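Local coordinates for protein profilin (Schizosaccharomyces pombe, PDB 3D9Y) that binds monomeric actin, curbing its polymerization at high concentration and promoting it at low concentration, and is essential for cytokinesis in fission yeast, at residues Glu86-Val91 / Ile97-Tyr102; Ala21-Ala26 / Phe37-Gln42; Ala5-Ser10 / Val30-Ala35; Gln45-Gly50 / Thr60-Ala65. All coordinates share one frame; numbering follows the deposited sequence.

Contact 1 (Glu86-Val91 / Ile97-Tyr102); sequences EGIICV and ILVSHY
I88 and V99 meet on one face of this antiparallel hairpin, CD1 of I88 lying 3.9 Å from CG1 of V99 as the two side chains slant across each other. With its CG1 anti to the backbone N (chi1 -164°), I88 carries that methyl toward the partner strand, where C90 adds its sulfur on the same face. On the other face CD1 of I89 approaches CE2 of Y102 at 4.0 Å, the two side chains nearly perpendicular. The Y102 ring then folds back over G87, whose CA sits 3.8 Å from the ring centroid in a CH-pi contact; a CB on G87 would clash with the phenol oxygen. Six backbone hydrogen bonds join the strands in the pairs G87 with Y102, I89 with S100 and V91 with L98, the bond from I89 N to S100 O being 2.8 Å long. Toward the polar end, water 2 lies in the plane of the Y102 ring, 2.9 Å from its OH. At the polar edge the E86 carboxylate stands almost at right angles to the H101 imidazole, OE2 3.6 Å from NE2 at the ring edge, while G87 O lies over one face of that ring. L47 of helix 41-52 covers C90 and V99, and helix 108-125 backs V91, Y102 and S100, whose OG bonds to T115. Strands 19-24 and 78-83 flank the hairpin within the sheet.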
loop_
_atom_site.group_PDB
_atom_site.type_symbol
_atom_site.label_atom_id
_atom_site.label_comp_id
_atom_site.label_asym_id
_atom_site.label_seq_id
_atom_site.Cartn_x
_atom_site.Cartn_y
_atom_site.Cartn_z
ATOM N N GLU A 86 6.340 11.579 -6.488
ATOM C CA GLU A 86 5.282 10.889 -5.751
ATOM C C GLU A 86 5.715 9.451 -5.477
ATOM O O GLU A 86 6.776 9.010 -5.935
ATOM C CB GLU A 86 3.974 10.925 -6.542
ATOM C CG GLU A 86 3.591 12.333 -7.013
ATOM C CD GLU A 86 2.272 12.380 -7.762
ATOM O OE1 GLU A 86 2.234 12.011 -8.956
ATOM O OE2 GLU A 86 1.273 12.835 -7.168
ATOM N N GLY A 87 4.906 8.714 -4.729
ATOM C CA GLY A 87 5.243 7.325 -4.445
ATOM C C GLY A 87 4.132 6.555 -3.780
ATOM O O GLY A 87 3.008 7.051 -3.606
ATOM N N ILE A 88 4.468 5.331 -3.415
ATOM C CA ILE A 88 3.504 4.364 -2.959
ATOM C C ILE A 88 4.162 3.539 -1.865
ATOM O O ILE A 88 5.325 3.163 -1.986
ATOM C CB ILE A 88 3.031 3.491 -4.161
ATOM C CG1 ILE A 88 1.744 2.740 -3.831
ATOM C CG2 ILE A 88 4.118 2.550 -4.639
ATOM C CD1 ILE A 88 0.502 3.419 -4.335
ATOM N N ILE A 89 3.407 3.308 -0.793
ATOM C CA ILE A 89 3.851 2.524 0.369
ATOM C C ILE A 89 2.861 1.384 0.585
ATOM O O ILE A 89 1.674 1.630 0.830
ATOM C CB ILE A 89 3.820 3.390 1.631
ATOM C CG1 ILE A 89 4.651 4.665 1.450
ATOM C CG2 ILE A 89 4.231 2.560 2.893
ATOM C CD1 ILE A 89 6.150 4.476 1.242
ATOM N N CYS A 90 3.344 0.160 0.466
ATOM C CA CYS A 90 2.533 -1.036 0.657
ATOM C C CYS A 90 3.065 -1.823 1.858
ATOM O O CYS A 90 4.238 -2.166 1.904
ATOM C CB CYS A 90 2.583 -1.912 -0.578
ATOM S SG CYS A 90 2.093 -1.089 -2.099
ATOM N N VAL A 91 2.184 -2.135 2.805
ATOM C CA VAL A 91 2.603 -2.784 4.039
ATOM C C VAL A 91 1.631 -3.909 4.379
ATOM O O VAL A 91 0.416 -3.695 4.474
ATOM C CB VAL A 91 2.699 -1.792 5.197
ATOM C CG1 VAL A 91 3.287 -2.469 6.431
ATOM C CG2 VAL A 91 3.569 -0.599 4.800
ATOM N N ILE A 97 -3.117 -6.025 3.267
ATOM C CA ILE A 97 -2.077 -5.126 2.785
ATOM C C ILE A 97 -2.642 -3.705 2.717
ATOM O O ILE A 97 -3.657 -3.473 2.068
ATOM C CB ILE A 97 -1.591 -5.506 1.374
ATOM C CG1 ILE A 97 -1.083 -6.951 1.332
ATOM C CG2 ILE A 97 -0.517 -4.531 0.904
ATOM C CD1 ILE A 97 -1.109 -7.565 -0.057
ATOM N N LEU A 98 -1.972 -2.768 3.383
ATOM C CA LEU A 98 -2.309 -1.352 3.285
ATOM C C LEU A 98 -1.543 -0.767 2.094
ATOM O O LEU A 98 -0.363 -1.048 1.930
ATOM C CB LEU A 98 -1.895 -0.629 4.559
ATOM C CG LEU A 98 -2.427 -1.179 5.885
ATOM C CD1 LEU A 98 -2.000 -0.282 7.026
ATOM C CD2 LEU A 98 -3.923 -1.322 5.857
ATOM N N VAL A 99 -2.238 -0.005 1.261
ATOM C CA VAL A 99 -1.648 0.669 0.112
ATOM C C VAL A 99 -1.871 2.185 0.248
ATOM O O VAL A 99 -3.016 2.644 0.216
ATOM C CB VAL A 99 -2.295 0.166 -1.176
ATOM C CG1 VAL A 99 -1.689 0.829 -2.389
ATOM C CG2 VAL A 99 -2.163 -1.356 -1.283
ATOM N N SER A 100 -0.779 2.943 0.355
ATOM C CA SER A 100 -0.818 4.416 0.507
ATOM C C SER A 100 -0.047 5.143 -0.602
ATOM O O SER A 100 1.127 4.889 -0.787
ATOM C CB SER A 100 -0.201 4.803 1.860
ATOM O OG SER A 100 -1.042 4.424 2.946
ATOM N N HIS A 101 -0.713 6.044 -1.322
ATOM C CA HIS A 101 -0.065 6.943 -2.286
ATOM C C HIS A 101 0.198 8.292 -1.610
ATOM O O HIS A 101 -0.662 8.784 -0.872
ATOM C CB HIS A 101 -0.984 7.136 -3.510
ATOM C CG HIS A 101 -0.391 7.973 -4.601
ATOM N ND1 HIS A 101 0.141 7.431 -5.754
ATOM C CD2 HIS A 101 -0.273 9.316 -4.730
ATOM C CE1 HIS A 101 0.569 8.403 -6.538
ATOM N NE2 HIS A 101 0.334 9.556 -5.938
ATOM N N TYR A 102 1.360 8.890 -1.867
ATOM C CA TYR A 102 1.690 10.224 -1.366
ATOM C C TYR A 102 2.144 11.183 -2.484
ATOM O O TYR A 102 2.784 10.759 -3.447
ATOM C CB TYR A 102 2.734 10.140 -0.242
ATOM C CG TYR A 102 4.088 9.597 -0.668
ATOM C CD1 TYR A 102 5.102 10.457 -1.052
ATOM C CD2 TYR A 102 4.355 8.227 -0.665
ATOM C CE1 TYR A 102 6.344 9.989 -1.445
ATOM C CE2 TYR A 102 5.605 7.748 -1.050
ATOM C CZ TYR A 102 6.595 8.641 -1.436
ATOM O OH TYR A 102 7.838 8.207 -1.839
HETATM O O HOH W 1 9.335 9.951 -4.089
HETATM O O HOH W 2 7.939 5.357 -1.713
#

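Contact 2 (Ala21-Ala26 / Phe37-Gln42)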
loop_
_atom_site.group_PDB
_atom_site.type_symbol
_atom_site.label_atom_id
_atom_site.label_comp_id
_atom_site.label_asym_id
_atom_site.label_seq_id
_atom_site.Cartn_x
_atom_site.Cartn_y
_atom_site.Cartn_z
ATOM N N ALA A 21 -5.813 2.315 -0.258
ATOM C CA ALA A 21 -6.629 1.123 -0.349
ATOM C C ALA A 21 -6.212 0.103 0.701
ATOM O O ALA A 21 -5.093 0.147 1.225
ATOM C CB ALA A 21 -6.544 0.530 -1.748
ATOM N N ILE A 22 -7.136 -0.794 1.034
ATOM C CA ILE A 22 -6.847 -1.916 1.924
ATOM C C ILE A 22 -7.327 -3.179 1.223
ATOM O O ILE A 22 -8.462 -3.244 0.779
ATOM C CB ILE A 22 -7.530 -1.770 3.292
ATOM C CG1 ILE A 22 -7.053 -0.472 3.963
ATOM C CG2 ILE A 22 -7.248 -3.008 4.164
ATOM C CD1 ILE A 22 -7.774 -0.105 5.230
ATOM N N VAL A 23 -6.439 -4.163 1.105
ATOM C CA VAL A 23 -6.709 -5.369 0.317
ATOM C C VAL A 23 -6.335 -6.627 1.104
ATOM O O VAL A 23 -5.559 -6.564 2.047
ATOM C CB VAL A 23 -5.954 -5.324 -1.044
ATOM C CG1 VAL A 23 -6.305 -4.057 -1.817
ATOM C CG2 VAL A 23 -4.470 -5.388 -0.849
ATOM N N SER A 24 -6.891 -7.772 0.712
ATOM C CA SER A 24 -6.591 -9.031 1.395
ATOM C C SER A 24 -5.138 -9.475 1.174
ATOM O O SER A 24 -4.636 -9.393 0.057
ATOM C CB SER A 24 -7.540 -10.134 0.904
ATOM O OG SER A 24 -7.166 -11.387 1.452
ATOM N N ARG A 25 -4.477 -9.957 2.235
ATOM C CA ARG A 25 -3.111 -10.516 2.127
ATOM C C ARG A 25 -3.040 -11.661 1.108
ATOM O O ARG A 25 -2.001 -11.871 0.478
ATOM C CB ARG A 25 -2.600 -11.042 3.485
ATOM C CG ARG A 25 -1.230 -10.543 3.915
ATOM C CD ARG A 25 -0.084 -11.233 3.230
ATOM N NE ARG A 25 1.198 -10.975 3.897
ATOM C CZ ARG A 25 2.367 -11.523 3.550
ATOM N NH1 ARG A 25 2.446 -12.388 2.545
ATOM N NH2 ARG A 25 3.477 -11.208 4.223
ATOM N N ALA A 26 -4.136 -12.410 0.970
ATOM C CA ALA A 26 -4.208 -13.521 0.010
ATOM C C ALA A 26 -4.401 -13.060 -1.442
ATOM O O ALA A 26 -4.288 -13.869 -2.360
ATOM C CB ALA A 26 -5.327 -14.491 0.403
ATOM N N PHE A 37 -9.253 5.291 -6.956
ATOM C CA PHE A 37 -8.084 4.454 -6.740
ATOM C C PHE A 37 -8.462 2.976 -6.893
ATOM O O PHE A 37 -8.492 2.186 -5.925
ATOM C CB PHE A 37 -7.479 4.774 -5.364
ATOM C CG PHE A 37 -6.033 4.377 -5.214
ATOM C CD1 PHE A 37 -5.621 3.634 -4.115
ATOM C CD2 PHE A 37 -5.083 4.775 -6.140
ATOM C CE1 PHE A 37 -4.282 3.267 -3.962
ATOM C CE2 PHE A 37 -3.748 4.407 -6.001
ATOM C CZ PHE A 37 -3.348 3.657 -4.905
ATOM N N ASN A 38 -8.754 2.613 -8.142
ATOM C CA ASN A 38 -9.265 1.280 -8.456
ATOM C C ASN A 38 -8.164 0.263 -8.741
ATOM O O ASN A 38 -7.477 0.341 -9.764
ATOM C CB ASN A 38 -10.238 1.369 -9.636
ATOM C CG ASN A 38 -11.364 2.356 -9.387
ATOM O OD1 ASN A 38 -11.660 2.700 -8.244
ATOM N ND2 ASN A 38 -11.990 2.826 -10.458
ATOM N N LEU A 39 -8.006 -0.693 -7.824
ATOM C CA LEU A 39 -7.038 -1.782 -7.977
ATOM C C LEU A 39 -7.723 -3.034 -8.526
ATOM O O LEU A 39 -8.721 -3.496 -7.980
ATOM C CB LEU A 39 -6.388 -2.115 -6.636
ATOM C CG LEU A 39 -5.841 -0.956 -5.800
ATOM C CD1 LEU A 39 -5.157 -1.511 -4.572
ATOM C CD2 LEU A 39 -4.889 -0.084 -6.597
ATOM N N SER A 40 -7.175 -3.589 -9.598
ATOM C CA SER A 40 -7.774 -4.752 -10.256
ATOM C C SER A 40 -7.394 -6.061 -9.560
ATOM O O SER A 40 -6.372 -6.115 -8.868
ATOM C CB SER A 40 -7.341 -4.798 -11.716
ATOM O OG SER A 40 -5.948 -5.026 -11.831
ATOM N N PRO A 41 -8.205 -7.129 -9.752
ATOM C CA PRO A 41 -7.874 -8.447 -9.198
ATOM C C PRO A 41 -6.460 -8.873 -9.543
ATOM O O PRO A 41 -5.734 -9.397 -8.695
ATOM C CB PRO A 41 -8.880 -9.375 -9.881
ATOM C CG PRO A 41 -10.053 -8.509 -10.157
ATOM C CD PRO A 41 -9.480 -7.163 -10.499
ATOM N N GLN A 42 -6.076 -8.627 -10.788
ATOM C CA GLN A 42 -4.770 -9.016 -11.284
ATOM C C GLN A 42 -3.669 -8.245 -10.550
ATOM O O GLN A 42 -2.638 -8.817 -10.179
ATOM C CB GLN A 42 -4.694 -8.788 -12.797
ATOM C CG GLN A 42 -5.579 -9.753 -13.635
ATOM C CD GLN A 42 -7.047 -9.325 -13.783
ATOM O OE1 GLN A 42 -7.486 -8.312 -13.241
ATOM N NE2 GLN A 42 -7.812 -10.118 -14.530
#
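A21 on strand 19-24 presents its single methyl to two side chains of the segment 37-42, and the close packing gathers around it. CD1 of L39 lies 3.8 Å from A21 CB and also reaches CG1 of V23, at 3.9 Å, so one leucine methyl touches two residues of the same strand face. The side chains of L39 and V23 cross at about a right angle. The F37 ring, placed beside A21 with its CG anti to the backbone N (chi1 -159°), completes the group: CD1 comes within 4.0 Å of A21 CB, which approaches the ring at a slant, while CD2 of L39 hangs over the rim of one ring face, 4.3 Å above its plane. Beyond A21, the ring also packs on V99 of the adjacent strand 96-102 and I88 of strand 86-92 beyond it. With F37 cut back to an alanine, a gap would probably open beside A21, and L39, V99 and I88 would lose an apolar neighbour they share. The other end of the contact is looser. N38 turns its side chain away, S40 stands at the N-cap of helix 41-52, and P41 and Q42 are exposed; on the strand side the chain diverges into an ST turn, where S24 OG accepts from A26 N. Between these segments the contact is wholly apolar, consistent with an approach to helix 41-52 held against the sheet by close fit and burial.

Contact 3 (Ala5-Ser10 / Val30-Ala35)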
loop_
_atom_site.group_PDB
_atom_site.type_symbol
_atom_site.label_atom_id
_atom_site.label_comp_id
_atom_site.label_asym_id
_atom_site.label_seq_id
_atom_site.Cartn_x
_atom_site.Cartn_y
_atom_site.Cartn_z
ATOM N N ALA A 5 -13.322 3.522 6.805
ATOM C CA ALA A 5 -12.926 4.531 7.787
ATOM C C ALA A 5 -11.418 4.541 8.003
ATOM O O ALA A 5 -10.835 5.580 8.292
ATOM C CB ALA A 5 -13.620 4.291 9.090
ATOM N N TYR A 6 -10.797 3.375 7.900
ATOM C CA TYR A 6 -9.342 3.296 7.954
ATOM C C TYR A 6 -8.720 4.074 6.789
ATOM O O TYR A 6 -7.733 4.784 6.958
ATOM C CB TYR A 6 -8.878 1.829 7.978
ATOM C CG TYR A 6 -8.902 1.213 9.357
ATOM C CD1 TYR A 6 -7.799 1.298 10.192
ATOM C CD2 TYR A 6 -10.024 0.537 9.827
ATOM C CE1 TYR A 6 -7.811 0.737 11.462
ATOM C CE2 TYR A 6 -10.046 -0.032 11.093
ATOM C CZ TYR A 6 -8.936 0.077 11.906
ATOM O OH TYR A 6 -8.942 -0.483 13.161
ATOM N N VAL A 7 -9.305 3.962 5.606
ATOM C CA VAL A 7 -8.800 4.690 4.445
ATOM C C VAL A 7 -9.020 6.199 4.602
ATOM O O VAL A 7 -8.078 6.990 4.498
ATOM C CB VAL A 7 -9.454 4.172 3.135
ATOM C CG1 VAL A 7 -9.221 5.142 1.984
ATOM C CG2 VAL A 7 -8.913 2.797 2.798
ATOM N N ASP A 8 -10.266 6.581 4.878
ATOM C CA ASP A 8 -10.668 7.987 4.862
ATOM C C ASP A 8 -10.135 8.754 6.068
ATOM O O ASP A 8 -9.525 9.818 5.921
ATOM C CB ASP A 8 -12.191 8.099 4.790
ATOM C CG ASP A 8 -12.765 7.655 3.445
ATOM O OD1 ASP A 8 -12.030 7.584 2.424
ATOM O OD2 ASP A 8 -13.983 7.379 3.399
ATOM N N THR A 9 -10.358 8.215 7.261
ATOM C CA THR A 9 -10.010 8.910 8.490
ATOM C C THR A 9 -8.543 8.704 8.847
ATOM O O THR A 9 -7.809 9.664 9.074
ATOM C CB THR A 9 -10.913 8.445 9.664
ATOM O OG1 THR A 9 -12.278 8.785 9.386
ATOM C CG2 THR A 9 -10.497 9.097 10.980
ATOM N N SER A 10 -8.105 7.453 8.863
ATOM C CA SER A 10 -6.762 7.147 9.345
ATOM C C SER A 10 -5.641 7.453 8.349
ATOM O O SER A 10 -4.546 7.812 8.757
ATOM C CB SER A 10 -6.692 5.691 9.801
ATOM O OG SER A 10 -7.623 5.466 10.844
ATOM N N VAL A 30 -10.543 -6.672 -2.401
ATOM C CA VAL A 30 -10.262 -5.336 -1.898
ATOM C C VAL A 30 -11.291 -5.008 -0.829
ATOM O O VAL A 30 -12.494 -5.072 -1.079
ATOM C CB VAL A 30 -10.334 -4.321 -3.025
ATOM N N TRP A 31 -10.820 -4.667 0.367
ATOM C CA TRP A 31 -11.712 -4.425 1.496
ATOM C C TRP A 31 -12.177 -2.970 1.604
ATOM O O TRP A 31 -13.273 -2.709 2.111
ATOM C CB TRP A 31 -11.043 -4.853 2.803
ATOM C CG TRP A 31 -10.735 -6.330 2.905
ATOM C CD1 TRP A 31 -11.136 -7.328 2.057
ATOM C CD2 TRP A 31 -10.001 -6.965 3.951
ATOM N NE1 TRP A 31 -10.667 -8.542 2.503
ATOM C CE2 TRP A 31 -9.971 -8.344 3.667
ATOM C CE3 TRP A 31 -9.357 -6.498 5.101
ATOM C CZ2 TRP A 31 -9.323 -9.260 4.495
ATOM C CZ3 TRP A 31 -8.715 -7.407 5.917
ATOM C CH2 TRP A 31 -8.698 -8.769 5.611
ATOM N N ALA A 32 -11.352 -2.030 1.139
ATOM C CA ALA A 32 -11.685 -0.598 1.145
ATOM C C ALA A 32 -10.775 0.173 0.189
ATOM O O ALA A 32 -9.651 -0.231 -0.056
ATOM C CB ALA A 32 -11.543 -0.039 2.528
ATOM N N ALA A 33 -11.245 1.307 -0.318
ATOM C CA ALA A 33 -10.455 2.103 -1.260
ATOM C C ALA A 33 -11.004 3.515 -1.351
ATOM O O ALA A 33 -12.198 3.724 -1.162
ATOM C CB ALA A 33 -10.444 1.450 -2.625
ATOM N N SER A 34 -10.122 4.474 -1.624
ATOM C CA SER A 34 -10.507 5.858 -1.859
ATOM C C SER A 34 -11.025 6.064 -3.285
ATOM O O SER A 34 -10.866 5.200 -4.145
ATOM C CB SER A 34 -9.339 6.806 -1.571
ATOM O OG SER A 34 -8.210 6.518 -2.366
ATOM N N ALA A 35 -11.645 7.222 -3.513
ATOM C CA ALA A 35 -12.302 7.530 -4.783
ATOM C C ALA A 35 -11.316 7.628 -5.929
ATOM O O ALA A 35 -10.382 8.469 -5.879
ATOM C CB ALA A 35 -13.079 8.834 -4.669
HETATM O O HOH W 3 -12.534 8.208 -0.339
#
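The profilin fold lays its N-terminal helix against a central antiparallel sheet, and V7 of helix 3-12 meets the outermost strand 30-33 at a point near a classic beta bulge, where W31 and A32 both face I22. V7 points at the strand and divides its two methyls between neighbouring residues. CG2 packs on A32 CB at 3.9 Å. The other branch, CG1, is placed anti to the backbone N (chi1 165°) and lies beyond the end of the strand, 3.8 Å from S34 N and 3.9 Å from S34 CB. The valine thus bestrides the backbone of A33, whose own side chain turns away from the helix. Shortening V7 to an alanine would probably take from A32 CB and S34 CB the methyls that reach them from V7, opening a gap between helix 3-12 and the end of strand 30-33. I22 of strand 19-24 also touches V7, extending the packing one strand inward. The polar end of S34 is occupied elsewhere, its OG bonded to A20 N. No direct hydrogen bond links the two segments, although Q4, one residue before the helical segment, reaches over with its side-chain NE2 to both A33 O and D8 OD1. A water makes a further, partly weak link: water 3 donates to D8 OD1 at 2.9 Å and accepts a weak bond from A35 N at 3.4 Å.

Contact 4 (Gln45-Gly50 / Thr60-Ala65)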
loop_
_atom_site.group_PDB
_atom_site.type_symbol
_atom_site.label_atom_id
_atom_site.label_comp_id
_atom_site.label_asym_id
_atom_site.label_seq_id
_atom_site.Cartn_x
_atom_site.Cartn_y
_atom_site.Cartn_z
ATOM N N GLN A 45 -3.498 -9.534 -6.853
ATOM C CA GLN A 45 -2.869 -10.853 -6.939
ATOM C C GLN A 45 -1.360 -10.698 -7.148
ATOM O O GLN A 45 -0.558 -11.385 -6.502
ATOM C CB GLN A 45 -3.504 -11.698 -8.060
ATOM C CG GLN A 45 -4.895 -12.229 -7.683
ATOM C CD GLN A 45 -5.736 -12.674 -8.870
ATOM O OE1 GLN A 45 -5.213 -13.043 -9.925
ATOM N NE2 GLN A 45 -7.063 -12.648 -8.696
ATOM N N GLY A 46 -0.979 -9.774 -8.025
ATOM C CA GLY A 46 0.428 -9.476 -8.265
ATOM C C GLY A 46 1.156 -8.952 -7.036
ATOM O O GLY A 46 2.271 -9.385 -6.725
ATOM N N LEU A 47 0.528 -8.009 -6.338
ATOM C CA LEU A 47 1.137 -7.404 -5.162
ATOM C C LEU A 47 1.253 -8.437 -4.045
ATOM O O LEU A 47 2.286 -8.521 -3.375
ATOM C CB LEU A 47 0.316 -6.187 -4.707
ATOM C CG LEU A 47 0.828 -5.387 -3.515
ATOM C CD1 LEU A 47 2.170 -4.739 -3.814
ATOM C CD2 LEU A 47 -0.187 -4.331 -3.096
ATOM N N ALA A 48 0.201 -9.235 -3.862
ATOM C CA ALA A 48 0.207 -10.289 -2.850
ATOM C C ALA A 48 1.333 -11.295 -3.106
ATOM O O ALA A 48 2.052 -11.677 -2.183
ATOM C CB ALA A 48 -1.149 -10.986 -2.791
ATOM N N ALA A 49 1.486 -11.715 -4.359
ATOM C CA ALA A 49 2.587 -12.605 -4.747
ATOM C C ALA A 49 3.959 -11.969 -4.501
ATOM O O ALA A 49 4.911 -12.659 -4.131
ATOM C CB ALA A 49 2.448 -13.013 -6.204
ATOM N N GLY A 50 4.057 -10.653 -4.694
ATOM C CA GLY A 50 5.285 -9.909 -4.406
ATOM C C GLY A 50 5.814 -10.068 -2.991
ATOM O O GLY A 50 7.014 -10.197 -2.782
ATOM N N THR A 60 9.972 -6.295 -11.771
ATOM C CA THR A 60 8.625 -6.040 -12.302
ATOM C C THR A 60 8.181 -4.603 -12.088
ATOM O O THR A 60 7.409 -4.059 -12.873
ATOM C CB THR A 60 7.582 -6.946 -11.626
ATOM O OG1 THR A 60 7.553 -6.682 -10.217
ATOM C CG2 THR A 60 7.912 -8.408 -11.861
ATOM N N GLY A 61 8.673 -3.988 -11.021
ATOM C CA GLY A 61 8.089 -2.748 -10.529
ATOM C C GLY A 61 6.799 -3.051 -9.799
ATOM O O GLY A 61 6.420 -4.214 -9.641
ATOM N N ILE A 62 6.116 -1.999 -9.367
ATOM C CA ILE A 62 4.872 -2.127 -8.625
ATOM C C ILE A 62 3.758 -1.531 -9.483
ATOM O O ILE A 62 3.765 -0.334 -9.756
ATOM C CB ILE A 62 4.948 -1.366 -7.281
ATOM C CG1 ILE A 62 6.169 -1.818 -6.462
ATOM C CG2 ILE A 62 3.661 -1.566 -6.490
ATOM C CD1 ILE A 62 6.723 -0.749 -5.562
ATOM N N ILE A 63 2.816 -2.364 -9.924
ATOM C CA ILE A 63 1.736 -1.912 -10.803
ATOM C C ILE A 63 0.427 -1.835 -10.029
ATOM O O ILE A 63 -0.116 -2.863 -9.625
ATOM C CB ILE A 63 1.554 -2.834 -12.033
ATOM C CG1 ILE A 63 2.900 -3.037 -12.752
ATOM C CG2 ILE A 63 0.518 -2.241 -12.979
ATOM C CD1 ILE A 63 2.807 -3.679 -14.129
ATOM N N LEU A 64 -0.068 -0.616 -9.815
ATOM C CA LEU A 64 -1.339 -0.397 -9.104
ATOM C C LEU A 64 -2.098 0.786 -9.716
ATOM O O LEU A 64 -1.499 1.805 -10.070
ATOM C CB LEU A 64 -1.092 -0.140 -7.617
ATOM C CG LEU A 64 -0.330 -1.214 -6.829
ATOM C CD1 LEU A 64 0.291 -0.632 -5.589
ATOM C CD2 LEU A 64 -1.233 -2.375 -6.473
ATOM N N ALA A 65 -3.416 0.635 -9.833
ATOM C CA ALA A 65 -4.271 1.640 -10.462
ATOM C C ALA A 65 -3.722 2.055 -11.828
ATOM O O ALA A 65 -3.654 3.239 -12.152
ATOM C CB ALA A 65 -4.432 2.853 -9.547
#
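L47 holds its CG anti to the backbone N (chi1 -178°), which aims the isobutyl group from helix 41-52 toward the strand 62-64, while L64 answers with its CG anti to the carbonyl carbon (chi1 -57°) and so brings the end of its side chain nearer the helix. The two leucines cross at about a right angle and meet methyl to methyl, L47 CD2 lying 4.0 Å from L64 CD2. The second branch of L47 leans toward I62: its CD1 is 4.4 Å from I62 CG2, a looser touch. No hydrogen bond crosses the contact, and the backbones stay well apart, with the CA atoms of L47 and I62 at 7.3 Å. Just before the strand, T60 OG1 donates to G61 O at 2.8 Å, in the carbonyl plane and on a lone pair, where the chain leaves helix 56-60 through the positive phi of G61. L47 and L64 also reach C90 and V99 of the central strands. Such leucine packing of a helix across one face of an antiparallel sheet, here extending to the outermost strand, belongs to the profilin fold, in which helices cover both faces of the sheet.

How the contacts relate
All four contacts draw on one antiparallel sheet. Contact 1 supplies two central strands; contact 2 adds strand 19-24 beside them, and contacts 3 and 4 reach the two outermost strands, 30-33 and 62-64. The centre of contact 1 lies about 12 Å from that of each other contact, whereas contacts 3 and 4 are about 19 Å apart and do not touch. Contacts 2 and 4 share helix 41-52 and meet one face of the sheet; helix 3-12 in contact 3 packs on the other. Along the chain contacts 2 and 3 interleave, contact 4 follows, and contact 1 comes last, so segments from most of the chain meet on one sheet, with the hairpin of contact 1 touching contacts 2 and 4.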